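Local atomic coordinates of AxyAgu115A (Amphibacillus xylanus NBRC 15112, PDB entry 6NPS), a protein that is a family 115 glycoside hydrolase, an alpha-glucuronidase that probably removes glucuronic acid side groups from arabinoglucuronoxylan. Residues V39-P51 / V140-F153. The protein carries 3 engineered substitutions. Residues are numbered along the deposited sequence; the frame is centred on the assembly and turned at random.
Sequences VMHDVELVFGYQP and VDWSGVLPARKESF
Lys-150 N donates to Val-46 O at 2.9 Å, a nearly straight bond (N-H...O 167°) that ties the extended chain to the last turn of the helix. The same carbonyl receives a weak bond from Arg-149 NE, 3.1 Å from Val-46 O, and Arg-149 NH2 makes another weak one to Phe-47 O. Bends at chi2 and chi3 (-72° and -56°) curl the arginine back so that its guanidinium lays one face against Gly-48 CA, 3.5 Å from NH2. The chain leaves the helix at Gly-48, with positive phi, and the arginine supplements stronger donors to the last helical carbonyls: Lys-150 N for Val-46 O, and Gln-9 NE2 as a further donor to Phe-47 O. Two waters join in: water 1 bridges Leu-45 O and Pro-147 O, while water 2 accepts from Arg-149 NH2 and lies 2.9 Å from Lys-150 O.

Beyond the polar cluster, the Pro-147 ring meets Leu-45 CB through CG (3.8 Å) and also touches Val-46 CG2. Val-46 and Lys-150 lie side by side, pointing the same way, with Val-46 CG1 against CB, CG and CD of the lysine (3.5 Å from CG1 to CD). Farther out, Leu-45 CD1 reaches Val-140 CG2. The Phe-47 ring presents its edge to the chain at Ser-152, and its CZ lies 3.8 Å from Phe-153 CB.

Asp-42, one turn earlier, separately forms a salt bridge with Arg-207. The contact seats the C-terminal end of helix 30-47 on the extended loop that leads into strand 152-155, which pairs antiparallel with strand 5-8; Phe-47 also packs on Leu-7 of that strand and Leu-12 of helix 9-12.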
loop_
_atom_site.group_PDB
_atom_site.type_symbol
_atom_site.label_atom_id
_atom_site.label_comp_id
_atom_site.label_asym_id
_atom_site.label_seq_id
_atom_site.Cartn_x
_atom_site.Cartn_y
_atom_site.Cartn_z
ATOM N N VAL A 39 58.024 -13.954 -7.331
ATOM C CA VAL A 39 57.975 -15.402 -7.188
ATOM C C VAL A 39 58.931 -15.882 -6.088
ATOM O O VAL A 39 58.630 -16.855 -5.378
ATOM C CB VAL A 39 58.243 -16.048 -8.562
ATOM C CG1 VAL A 39 58.421 -17.533 -8.418
ATOM C CG2 VAL A 39 57.070 -15.740 -9.506
ATOM N N MET A 40 60.078 -15.221 -5.917
ATOM C CA MET A 40 60.959 -15.533 -4.791
ATOM C C MET A 40 60.261 -15.283 -3.473
ATOM O O MET A 40 60.491 -16.007 -2.491
ATOM C CB MET A 40 62.240 -14.711 -4.842
ATOM C CG MET A 40 63.136 -15.071 -6.019
ATOM S SD MET A 40 64.813 -14.402 -5.898
ATOM C CE MET A 40 64.530 -12.962 -4.858
ATOM N N HIS A 41 59.418 -14.253 -3.417
ATOM C CA HIS A 41 58.654 -14.063 -2.196
ATOM C C HIS A 41 57.644 -15.198 -2.004
ATOM O O HIS A 41 57.444 -15.656 -0.881
ATOM C CB HIS A 41 57.968 -12.696 -2.186
ATOM C CG HIS A 41 57.261 -12.427 -0.905
ATOM N ND1 HIS A 41 55.895 -12.564 -0.770
ATOM C CD2 HIS A 41 57.737 -12.140 0.331
ATOM C CE1 HIS A 41 55.553 -12.324 0.486
ATOM N NE2 HIS A 41 56.653 -12.061 1.173
ATOM N N ASP A 42 57.035 -15.693 -3.092
ATOM C CA ASP A 42 56.165 -16.866 -3.000
ATOM C C ASP A 42 56.930 -18.090 -2.476
ATOM O O ASP A 42 56.408 -18.851 -1.650
ATOM C CB ASP A 42 55.529 -17.160 -4.364
ATOM C CG ASP A 42 54.648 -15.995 -4.904
ATOM O OD1 ASP A 42 54.383 -15.005 -4.175
ATOM O OD2 ASP A 42 54.236 -16.071 -6.084
ATOM N N VAL A 43 58.174 -18.284 -2.925
ATOM C CA VAL A 43 58.980 -19.383 -2.395
ATOM C C VAL A 43 59.150 -19.236 -0.883
ATOM O O VAL A 43 59.024 -20.211 -0.126
ATOM C CB VAL A 43 60.334 -19.444 -3.127
ATOM C CG1 VAL A 43 61.298 -20.458 -2.456
ATOM C CG2 VAL A 43 60.111 -19.774 -4.634
ATOM N N GLU A 44 59.443 -18.021 -0.420
ATOM C CA GLU A 44 59.586 -17.782 1.017
ATOM C C GLU A 44 58.294 -18.085 1.779
ATOM O O GLU A 44 58.334 -18.565 2.918
ATOM C CB GLU A 44 60.014 -16.337 1.270
ATOM C CG GLU A 44 60.165 -15.972 2.737
ATOM C CD GLU A 44 60.440 -14.482 2.936
ATOM O OE1 GLU A 44 60.443 -14.032 4.107
ATOM O OE2 GLU A 44 60.660 -13.762 1.927
ATOM N N LEU A 45 57.136 -17.813 1.181
ATOM C CA LEU A 45 55.899 -18.074 1.916
ATOM C C LEU A 45 55.641 -19.562 2.053
ATOM O O LEU A 45 55.043 -19.997 3.048
ATOM C CB LEU A 45 54.712 -17.427 1.217
ATOM C CG LEU A 45 54.698 -15.901 1.175
ATOM C CD1 LEU A 45 53.503 -15.467 0.335
ATOM C CD2 LEU A 45 54.605 -15.330 2.588
ATOM N N VAL A 46 56.036 -20.340 1.050
ATOM C CA VAL A 46 55.808 -21.785 1.061
ATOM C C VAL A 46 56.798 -22.480 1.987
ATOM O O VAL A 46 56.418 -23.350 2.793
ATOM C CB VAL A 46 55.908 -22.332 -0.379
ATOM C CG1 VAL A 46 55.889 -23.862 -0.378
ATOM C CG2 VAL A 46 54.787 -21.774 -1.246
ATOM N N PHE A 47 58.095 -22.143 1.867
ATOM C CA PHE A 47 59.131 -22.865 2.609
ATOM C C PHE A 47 59.562 -22.197 3.910
ATOM O O PHE A 47 60.157 -22.865 4.766
ATOM C CB PHE A 47 60.354 -23.098 1.696
ATOM C CG PHE A 47 60.063 -24.009 0.531
ATOM C CD1 PHE A 47 60.099 -25.383 0.689
ATOM C CD2 PHE A 47 59.694 -23.492 -0.700
ATOM C CE1 PHE A 47 59.803 -26.239 -0.395
ATOM C CE2 PHE A 47 59.408 -24.315 -1.772
ATOM C CZ PHE A 47 59.459 -25.708 -1.613
ATOM N N GLY A 48 59.266 -20.916 4.107
ATOM C CA GLY A 48 59.647 -20.240 5.330
ATOM C C GLY A 48 61.025 -19.615 5.342
ATOM O O GLY A 48 61.454 -19.129 6.394
ATOM N N TYR A 49 61.741 -19.606 4.218
ATOM C CA TYR A 49 63.080 -19.029 4.187
ATOM C C TYR A 49 63.265 -18.289 2.867
ATOM O O TYR A 49 62.717 -18.682 1.833
ATOM C CB TYR A 49 64.171 -20.111 4.374
ATOM C CG TYR A 49 64.110 -20.842 5.715
ATOM C CD1 TYR A 49 64.673 -20.286 6.861
ATOM C CD2 TYR A 49 63.497 -22.081 5.825
ATOM C CE1 TYR A 49 64.623 -20.954 8.097
ATOM C CE2 TYR A 49 63.432 -22.752 7.048
ATOM C CZ TYR A 49 63.991 -22.185 8.182
ATOM O OH TYR A 49 63.931 -22.856 9.396
ATOM N N GLN A 50 64.027 -17.212 2.905
ATOM C CA GLN A 50 64.121 -16.339 1.737
ATOM C C GLN A 50 65.107 -16.909 0.721
ATOM O O GLN A 50 66.282 -17.098 1.057
ATOM C CB GLN A 50 64.552 -14.948 2.168
ATOM C CG GLN A 50 64.460 -13.887 1.090
ATOM C CD GLN A 50 65.068 -12.562 1.545
ATOM O OE1 GLN A 50 65.322 -12.350 2.739
ATOM N NE2 GLN A 50 65.328 -11.674 0.589
ATOM N N PRO A 51 64.681 -17.215 -0.508
ATOM C CA PRO A 51 65.648 -17.604 -1.544
ATOM C C PRO A 51 66.423 -16.404 -2.048
ATOM O O PRO A 51 66.020 -15.243 -1.905
ATOM C CB PRO A 51 64.776 -18.179 -2.662
ATOM C CG PRO A 51 63.504 -17.424 -2.532
ATOM C CD PRO A 51 63.307 -17.205 -1.033
ATOM N N VAL A 140 47.161 -14.443 -3.700
ATOM C CA VAL A 140 48.078 -14.417 -2.553
ATOM C C VAL A 140 48.266 -12.992 -2.020
ATOM O O VAL A 140 48.187 -12.752 -0.810
ATOM C CB VAL A 140 49.428 -15.075 -2.924
ATOM C CG1 VAL A 140 50.069 -14.401 -4.142
ATOM C CG2 VAL A 140 50.363 -15.061 -1.725
ATOM N N ASP A 141 48.466 -12.032 -2.898
ATOM C CA ASP A 141 48.635 -10.649 -2.463
ATOM C C ASP A 141 47.311 -9.898 -2.374
ATOM O O ASP A 141 47.060 -9.202 -1.387
ATOM C CB ASP A 141 49.585 -9.918 -3.421
ATOM C CG ASP A 141 49.654 -8.416 -3.153
ATOM O OD1 ASP A 141 50.461 -7.997 -2.292
ATOM O OD2 ASP A 141 48.896 -7.659 -3.802
ATOM N N TRP A 142 46.446 -10.058 -3.379
ATOM C CA TRP A 142 45.205 -9.297 -3.455
ATOM C C TRP A 142 44.261 -9.586 -2.286
ATOM O O TRP A 142 43.660 -8.659 -1.726
ATOM C CB TRP A 142 44.497 -9.571 -4.785
ATOM C CG TRP A 142 43.300 -8.704 -4.868
ATOM C CD1 TRP A 142 42.002 -9.057 -4.654
ATOM C CD2 TRP A 142 43.304 -7.294 -5.118
ATOM N NE1 TRP A 142 41.193 -7.953 -4.781
ATOM C CE2 TRP A 142 41.968 -6.861 -5.070
ATOM C CE3 TRP A 142 44.311 -6.372 -5.404
ATOM C CZ2 TRP A 142 41.604 -5.529 -5.282
ATOM C CZ3 TRP A 142 43.952 -5.045 -5.633
ATOM C CH2 TRP A 142 42.605 -4.638 -5.548
ATOM N N SER A 143 44.105 -10.855 -1.895
ATOM C CA SER A 143 43.163 -11.240 -0.850
ATOM C C SER A 143 43.858 -11.804 0.387
ATOM O O SER A 143 43.180 -12.298 1.303
ATOM C CB SER A 143 42.172 -12.279 -1.387
ATOM O OG SER A 143 41.454 -11.782 -2.508
ATOM N N GLY A 144 45.187 -11.783 0.422
ATOM C CA GLY A 144 45.891 -12.396 1.545
ATOM C C GLY A 144 45.680 -13.892 1.675
ATOM O O GLY A 144 45.505 -14.390 2.784
ATOM N N VAL A 145 45.694 -14.625 0.568
ATOM C CA VAL A 145 45.562 -16.080 0.616
ATOM C C VAL A 145 46.961 -16.661 0.826
ATOM O O VAL A 145 47.748 -16.755 -0.109
ATOM C CB VAL A 145 44.902 -16.625 -0.652
ATOM C CG1 VAL A 145 44.778 -18.168 -0.576
ATOM C CG2 VAL A 145 43.530 -15.958 -0.824
ATOM N N LEU A 146 47.261 -17.097 2.056
ATOM C CA LEU A 146 48.583 -17.677 2.343
ATOM C C LEU A 146 48.677 -19.112 1.826
ATOM O O LEU A 146 47.772 -19.913 2.066
ATOM C CB LEU A 146 48.857 -17.671 3.839
ATOM C CG LEU A 146 49.043 -16.282 4.438
ATOM C CD1 LEU A 146 49.140 -16.390 5.953
ATOM C CD2 LEU A 146 50.264 -15.591 3.843
ATOM N N PRO A 147 49.760 -19.491 1.154
ATOM C CA PRO A 147 49.854 -20.865 0.661
ATOM C C PRO A 147 50.157 -21.852 1.778
ATOM O O PRO A 147 50.735 -21.503 2.809
ATOM C CB PRO A 147 51.001 -20.796 -0.358
ATOM C CG PRO A 147 51.826 -19.676 0.062
ATOM C CD PRO A 147 50.895 -18.664 0.707
ATOM N N ALA A 148 49.745 -23.100 1.569
ATOM C CA ALA A 148 50.149 -24.156 2.495
ATOM C C ALA A 148 51.674 -24.271 2.554
ATOM O O ALA A 148 52.359 -24.163 1.538
ATOM C CB ALA A 148 49.545 -25.493 2.075
ATOM N N ARG A 149 52.204 -24.420 3.769
ATOM C CA ARG A 149 53.637 -24.609 3.974
ATOM C C ARG A 149 54.104 -25.970 3.439
ATOM O O ARG A 149 53.374 -26.964 3.501
ATOM C CB ARG A 149 53.966 -24.480 5.466
ATOM C CG ARG A 149 53.709 -23.073 5.993
ATOM C CD ARG A 149 54.773 -22.076 5.456
ATOM N NE ARG A 149 56.102 -22.558 5.802
ATOM C CZ ARG A 149 56.758 -22.212 6.905
ATOM N NH1 ARG A 149 56.223 -21.345 7.759
ATOM N NH2 ARG A 149 57.954 -22.731 7.151
ATOM N N LYS A 150 55.329 -26.002 2.891
ATOM C CA LYS A 150 55.966 -27.209 2.373
ATOM C C LYS A 150 57.368 -27.333 2.950
ATOM O O LYS A 150 58.073 -26.339 3.133
ATOM C CB LYS A 150 56.135 -27.191 0.835
ATOM C CG LYS A 150 54.942 -27.494 -0.053
ATOM C CD LYS A 150 55.372 -27.171 -1.476
ATOM C CE LYS A 150 54.596 -27.923 -2.514
ATOM N NZ LYS A 150 53.145 -27.745 -2.292
ATOM N N GLU A 151 57.795 -28.565 3.193
ATOM C CA GLU A 151 59.208 -28.797 3.471
ATOM C C GLU A 151 60.002 -29.075 2.198
ATOM O O GLU A 151 61.200 -28.759 2.142
ATOM C CB GLU A 151 59.377 -29.955 4.457
ATOM C CG GLU A 151 58.906 -29.605 5.847
ATOM C CD GLU A 151 59.603 -30.413 6.945
ATOM O OE1 GLU A 151 60.029 -31.564 6.674
ATOM O OE2 GLU A 151 59.729 -29.880 8.075
ATOM N N SER A 152 59.351 -29.605 1.164
ATOM C CA SER A 152 60.048 -30.048 -0.040
ATOM C C SER A 152 59.059 -30.134 -1.191
ATOM O O SER A 152 57.853 -30.293 -0.994
ATOM C CB SER A 152 60.717 -31.417 0.171
ATOM O OG SER A 152 61.574 -31.725 -0.923
ATOM N N PHE A 153 59.601 -30.037 -2.401
ATOM C CA PHE A 153 58.855 -29.932 -3.652
ATOM C C PHE A 153 59.691 -30.648 -4.700
ATOM O O PHE A 153 60.919 -30.529 -4.685
ATOM C CB PHE A 153 58.628 -28.461 -4.026
ATOM C CG PHE A 153 58.217 -28.231 -5.456
ATOM C CD1 PHE A 153 56.908 -28.446 -5.851
ATOM C CD2 PHE A 153 59.134 -27.768 -6.395
ATOM C CE1 PHE A 153 56.517 -28.248 -7.149
ATOM C CE2 PHE A 153 58.751 -27.548 -7.712
ATOM C CZ PHE A 153 57.436 -27.789 -8.085
HETATM O O HOH W 1 52.507 -19.178 3.716
HETATM O O HOH W 2 57.635 -24.828 5.615
#